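Local coordinates for protein trichothecene 3-O-acetyltransferase TRI101 (PDB 2ZBA) that transfers an acetyl group from acetyl-coenzyme A to the 3-hydroxyl of trichothecenes during the biosynthesis of Fusarium mycotoxins such as T-2 toxin, at residues F276-T281 with A328-E333; E296-V301 with M320-S325. All blocks are in the same frame, centred on the assembly; numbering follows the deposited sequence.

Contact 1 of 2, residues F276-T281 with A328-E333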
# COMPACT_ATOMS: atom_id res chain seq x y z
N PHE A 276 0.32 -11.10 15.56
CA PHE A 276 -0.70 -12.15 15.65
C PHE A 276 -0.84 -12.87 14.32
O PHE A 276 -1.02 -14.09 14.28
CB PHE A 276 -2.04 -11.58 16.14
CG PHE A 276 -3.15 -12.61 16.21
CD1 PHE A 276 -3.08 -13.67 17.12
CD2 PHE A 276 -4.25 -12.53 15.36
CE1 PHE A 276 -4.10 -14.64 17.20
CE2 PHE A 276 -5.27 -13.48 15.42
CZ PHE A 276 -5.19 -14.53 16.35
N ILE A 277 -0.71 -12.13 13.21
CA ILE A 277 -0.80 -12.75 11.89
C ILE A 277 0.41 -13.61 11.51
O ILE A 277 0.27 -14.66 10.88
CB ILE A 277 -1.08 -11.71 10.77
CG1 ILE A 277 -2.46 -11.08 10.97
CG2 ILE A 277 -0.96 -12.38 9.39
CD1 ILE A 277 -2.65 -9.77 10.30
N TRP A 278 1.60 -13.15 11.88
CA TRP A 278 2.81 -13.94 11.68
C TRP A 278 2.74 -15.24 12.48
O TRP A 278 3.04 -16.30 11.95
CB TRP A 278 4.05 -13.15 12.05
CG TRP A 278 5.37 -13.73 11.54
CD1 TRP A 278 5.53 -14.74 10.64
CD2 TRP A 278 6.69 -13.28 11.88
NE1 TRP A 278 6.88 -14.97 10.41
CE2 TRP A 278 7.61 -14.07 11.14
CE3 TRP A 278 7.18 -12.26 12.71
CZ2 TRP A 278 8.99 -13.89 11.22
CZ3 TRP A 278 8.57 -12.09 12.80
CH2 TRP A 278 9.45 -12.91 12.06
N GLN A 279 2.30 -15.14 13.74
CA GLN A 279 2.16 -16.31 14.59
C GLN A 279 1.11 -17.26 14.01
O GLN A 279 1.35 -18.46 13.87
CB GLN A 279 1.76 -15.92 16.01
CG GLN A 279 2.87 -15.26 16.83
CD GLN A 279 2.69 -15.43 18.34
OE1 GLN A 279 1.73 -16.07 18.79
NE2 GLN A 279 3.60 -14.87 19.12
N SER A 280 -0.04 -16.70 13.64
CA SER A 280 -1.18 -17.49 13.16
C SER A 280 -0.90 -18.16 11.82
O SER A 280 -1.23 -19.32 11.63
CB SER A 280 -2.43 -16.63 13.07
OG SER A 280 -2.66 -15.94 14.29
N THR A 281 -0.29 -17.41 10.90
CA THR A 281 0.09 -17.96 9.60
C THR A 281 1.17 -19.01 9.78
O THR A 281 1.11 -20.09 9.18
CB THR A 281 0.58 -16.84 8.63
OG1 THR A 281 -0.52 -15.98 8.26
CG2 THR A 281 1.18 -17.44 7.41
N ALA A 328 8.30 -22.63 13.71
CA ALA A 328 7.95 -23.14 15.04
C ALA A 328 8.24 -22.13 16.15
O ALA A 328 7.49 -22.01 17.12
N GLU A 329 9.34 -21.38 16.01
CA GLU A 329 9.71 -20.38 17.01
C GLU A 329 8.66 -19.28 17.09
O GLU A 329 8.25 -18.87 18.17
CB GLU A 329 11.06 -19.77 16.66
CG GLU A 329 11.92 -19.36 17.83
CD GLU A 329 13.40 -19.41 17.48
OE1 GLU A 329 14.18 -18.63 18.07
OE2 GLU A 329 13.79 -20.22 16.59
N ILE A 330 8.23 -18.80 15.93
CA ILE A 330 7.27 -17.70 15.87
C ILE A 330 5.88 -18.14 16.36
O ILE A 330 5.26 -17.44 17.16
CB ILE A 330 7.23 -17.02 14.46
CG1 ILE A 330 8.54 -16.26 14.20
CG2 ILE A 330 6.00 -16.08 14.31
CD1 ILE A 330 8.78 -15.04 15.09
N ALA A 331 5.41 -19.30 15.91
CA ALA A 331 4.10 -19.81 16.34
C ALA A 331 4.02 -19.93 17.87
O ALA A 331 3.04 -19.49 18.49
CB ALA A 331 3.81 -21.14 15.68
N ASN A 332 5.08 -20.50 18.46
CA ASN A 332 5.05 -20.95 19.85
C ASN A 332 5.59 -19.98 20.89
O ASN A 332 5.66 -20.32 22.08
CB ASN A 332 5.78 -22.30 19.98
CG ASN A 332 5.17 -23.38 19.08
OD1 ASN A 332 3.96 -23.50 18.98
ND2 ASN A 332 6.02 -24.15 18.43
N GLU A 333 5.98 -18.77 20.48
CA GLU A 333 6.42 -17.76 21.46
C GLU A 333 5.25 -16.88 21.90
O GLU A 333 4.19 -16.88 21.25
CB GLU A 333 7.60 -16.93 20.92
CG GLU A 333 7.26 -15.90 19.84
CD GLU A 333 8.51 -15.33 19.15
OE1 GLU A 333 9.62 -15.82 19.43
OE2 GLU A 333 8.38 -14.40 18.32
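Ile330 lies across one face of the Trp278 indole. Its CG2 sits 3.7 Å from the centroid of the five-membered ring and 13° off the ring normal, a CH-pi contact. The other branch follows the six-membered ring: Ile330 CD1 is 3.7 Å from Trp278 CZ3, and Ile330 CG1 reaches the CZ2 side, toward the rim. Both branches therefore rest on the same face. Trp278 CG stands anti to the backbone N, beside the carbonyl carbon. Trp278 NE1 is hydrogen-bonded to Thr295.

The Gln279 side chain crosses that of Ile330 at about a right angle. Its CG lies 3.3 Å from Ile330 O, and its extended chain carries the amide on to Glu333. There Gln279 NE2 gives a weak hydrogen bond to Glu333 O, 3.0 Å long but bent to 121° at the hydrogen. The same NE2 is also hydrogen-bonded to Thr338 OG1. Ala331 comes close with its backbone: its CA is 4.4 Å from that of Gln279, and its CB touches Gln279 O.

Helix 269-285 packs on the short helix 327-332. The two segments cross at -119°, with axes 7.8 Å apart. The small Ala331 at the crossing is consistent with this close approach. Helix 335-344 borders the same contact, and Glu333 is tied to it by a salt bridge to Arg341 and a hydrogen bond to Thr338.

The chemistry is mainly apolar, aliphatic carbon on an indole face. The Gln279 amide supplies the one hydrogen bond between the segments, and its poor angle suggests that it adds little to the hold.

Contact 2 of 2, residues E296-V301 with M320-S325. With COA (coenzyme A), chain E.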
# COMPACT_ATOMS: atom_id res chain seq x y z
N GLU A 296 10.70 -15.33 7.07
CA GLU A 296 11.01 -13.90 7.05
C GLU A 296 9.72 -13.06 7.03
O GLU A 296 8.83 -13.29 6.20
CB GLU A 296 11.91 -13.55 5.87
CG GLU A 296 12.36 -12.06 5.77
CD GLU A 296 13.60 -11.86 4.89
OE1 GLU A 296 13.47 -11.29 3.80
OE2 GLU A 296 14.70 -12.29 5.31
N PHE A 297 9.63 -12.10 7.95
CA PHE A 297 8.56 -11.10 7.94
C PHE A 297 9.17 -9.85 7.34
O PHE A 297 10.19 -9.36 7.82
CB PHE A 297 8.06 -10.83 9.37
CG PHE A 297 6.73 -10.09 9.43
CD1 PHE A 297 6.69 -8.70 9.46
CD2 PHE A 297 5.53 -10.79 9.47
CE1 PHE A 297 5.46 -8.01 9.53
CE2 PHE A 297 4.30 -10.12 9.55
CZ PHE A 297 4.28 -8.73 9.56
N CYS A 298 8.57 -9.36 6.25
CA CYS A 298 8.90 -8.06 5.68
C CYS A 298 7.73 -7.11 5.94
O CYS A 298 6.58 -7.44 5.58
CB CYS A 298 9.18 -8.15 4.17
SG CYS A 298 10.13 -9.58 3.65
N ARG A 299 8.01 -5.97 6.56
CA ARG A 299 6.99 -4.99 6.98
C ARG A 299 7.29 -3.61 6.42
O ARG A 299 8.33 -3.05 6.73
CB ARG A 299 6.95 -4.90 8.52
CG ARG A 299 5.78 -4.16 9.10
CD ARG A 299 6.05 -3.86 10.58
NE ARG A 299 4.85 -3.45 11.31
CZ ARG A 299 4.83 -3.03 12.57
NH1 ARG A 299 5.96 -2.95 13.29
NH2 ARG A 299 3.67 -2.68 13.12
N ALA A 300 6.39 -3.06 5.61
CA ALA A 300 6.57 -1.70 5.07
C ALA A 300 6.57 -0.59 6.15
O ALA A 300 5.84 -0.64 7.17
CB ALA A 300 5.49 -1.38 3.99
N VAL A 301 7.41 0.40 5.91
CA VAL A 301 7.57 1.51 6.85
C VAL A 301 7.64 2.80 6.05
O VAL A 301 8.46 2.95 5.15
CB VAL A 301 8.82 1.32 7.85
CG1 VAL A 301 10.06 0.82 7.14
CG2 VAL A 301 9.12 2.62 8.61
N MSE A 320 11.39 -1.23 4.30
CA MSE A 320 10.78 -2.32 5.02
C MSE A 320 11.70 -2.66 6.18
O MSE A 320 12.89 -2.34 6.18
CB MSE A 320 10.57 -3.53 4.10
CG MSE A 320 9.59 -3.29 2.91
SE MSE A 320 9.02 -4.96 2.09
CE MSE A 320 7.20 -5.08 2.82
N THR A 321 11.14 -3.29 7.20
CA THR A 321 11.96 -3.94 8.20
C THR A 321 11.83 -5.45 7.98
O THR A 321 10.78 -5.96 7.53
CB THR A 321 11.58 -3.50 9.65
OG1 THR A 321 10.24 -3.91 9.97
CG2 THR A 321 11.71 -1.97 9.81
N TYR A 322 12.91 -6.17 8.28
CA TYR A 322 12.99 -7.60 8.02
C TYR A 322 13.25 -8.37 9.30
O TYR A 322 14.00 -7.94 10.17
CB TYR A 322 14.08 -7.87 6.99
CG TYR A 322 13.87 -7.07 5.73
CD1 TYR A 322 12.94 -7.49 4.77
CD2 TYR A 322 14.56 -5.88 5.51
CE1 TYR A 322 12.72 -6.72 3.59
CE2 TYR A 322 14.35 -5.12 4.34
CZ TYR A 322 13.44 -5.55 3.39
OH TYR A 322 13.25 -4.80 2.25
N HIS A 323 12.59 -9.52 9.41
CA HIS A 323 12.58 -10.27 10.65
C HIS A 323 12.70 -11.74 10.29
O HIS A 323 11.79 -12.30 9.69
CB HIS A 323 11.30 -9.96 11.44
CG HIS A 323 11.07 -8.49 11.66
ND1 HIS A 323 10.36 -7.72 10.77
CD2 HIS A 323 11.52 -7.65 12.62
CE1 HIS A 323 10.37 -6.46 11.18
NE2 HIS A 323 11.07 -6.40 12.30
N ASP A 324 13.83 -12.35 10.64
CA ASP A 324 14.05 -13.76 10.36
C ASP A 324 13.95 -14.58 11.63
O ASP A 324 14.45 -14.17 12.68
CB ASP A 324 15.41 -13.98 9.72
CG ASP A 324 15.56 -13.28 8.41
OD1 ASP A 324 14.82 -13.62 7.46
OD2 ASP A 324 16.43 -12.40 8.32
N SER A 325 13.30 -15.73 11.51
CA SER A 325 13.11 -16.64 12.63
C SER A 325 12.84 -18.01 12.01
O SER A 325 13.29 -18.29 10.89
CB SER A 325 11.94 -16.15 13.48
OG SER A 325 11.75 -16.92 14.66
N1A COA E . 4.52 4.73 24.84
C2A COA E . 3.35 4.01 24.65
N3A COA E . 2.74 4.00 23.40
C4A COA E . 3.29 4.69 22.36
C5A COA E . 4.46 5.43 22.54
C6A COA E . 5.08 5.45 23.80
N6A COA E . 6.14 6.23 24.02
N7A COA E . 4.76 6.01 21.36
C8A COA E . 3.82 5.66 20.45
N9A COA E . 2.90 4.84 21.05
C1B COA E . 1.77 4.14 20.39
C2B COA E . 0.65 5.10 20.02
O2B COA E . -0.24 5.29 21.10
C3B COA E . 0.04 4.41 18.81
O3B COA E . -0.59 3.25 19.29
P3B COA E . -2.07 2.75 18.90
O7A COA E . -2.21 2.87 17.40
O8A COA E . -3.11 3.63 19.53
O9A COA E . -2.11 1.33 19.36
C4B COA E . 1.28 3.87 18.12
O4B COA E . 2.17 3.53 19.16
C5B COA E . 1.98 4.81 17.15
O5B COA E . 3.19 4.17 16.80
P1A COA E . 3.79 4.26 15.30
O1A COA E . 4.02 5.68 14.90
O2A COA E . 4.99 3.37 15.11
O3A COA E . 2.59 3.78 14.30
P2A COA E . 2.04 2.28 14.09
O4A COA E . 0.53 2.37 14.11
O5A COA E . 2.60 1.24 15.03
O6A COA E . 2.52 1.86 12.62
CBP COA E . 4.15 1.27 10.95
CCP COA E . 3.77 1.22 12.43
CDP COA E . 3.36 0.15 10.27
CEP COA E . 5.66 1.03 10.83
CAP COA E . 3.74 2.63 10.39
OAP COA E . 4.45 3.67 11.05
C9P COA E . 3.93 2.79 8.90
O9P COA E . 5.18 3.16 8.40
N8P COA E . 2.87 2.63 8.09
C7P COA E . 3.01 2.77 6.65
C6P COA E . 3.50 1.49 5.97
C5P COA E . 3.59 1.70 4.47
O5P COA E . 4.50 2.40 3.96
N4P COA E . 2.66 1.11 3.72
C3P COA E . 2.24 1.74 2.48
C2P COA E . 2.52 0.88 1.25
S1P COA E . 2.85 1.81 -0.28
O HOH W 1 8.82 -3.07 12.30
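Phe297 and His323 form a hydrogen-bonded antiparallel pair, with Phe297 N to His323 O at 2.8 Å. Phe297 O receives His323 N and, weakly, His323 ND1 at 3.4 Å. His323 CG lies beside its own backbone N (chi1 -53°), and Phe297 O sits at the edge of the imidazole, near its plane. Arg299 and Thr321 exchange two more backbone bonds.

Water 1 accepts from Arg299 NH1 in the guanidinium plane and is also hydrogen-bonded to Thr321 OG1. Salt bridges join Arg299 NH2 to Asp270 and Asp271.

These strands form one edge of the seven-stranded mixed sheet of this BAHD-superfamily acyltransferase, with 318-326 outermost. The strand end at Arg299, Ala300 and Val301 lines the coenzyme A pocket. Val301 CA is 3.3 Å from coenzyme A O9P, and Ala300 CB packs on the pantetheine chain.

On the Cys298 face, Cys298 SG meets the Tyr322 ring at its edge, 4.9 Å from the centroid. Selenomethionine Met320 bends at chi3 (104°); its SE lies 3.8 Å from Cys298 CB, and its side chain also touches the bound T-2 toxin.

Two acids lie side by side: Glu296 OE2 is 2.5 Å from Asp324 OD1. Glu296 also touches the calcium ligand Asp376.

Overall arrangement
From the N terminus, helix 269-285 comes first and leads into strand 294-302. The chain then passes helix 304-307, returns as strand 318-326 and runs into helix 327-332. Contact 2 closes the inner loop by pairing the two strands. Contact 1 closes the wider loop around it by bringing the two flanking helices together, so the contacts nest and do not cross. Their centres are about 14 Å apart, and they touch. Trp278 meets Phe297 and His323, and Ile330 packs on Ser325, which lays the helix pair against the sheet edge. Together they tie that edge, beside both ligand pockets, to the helices.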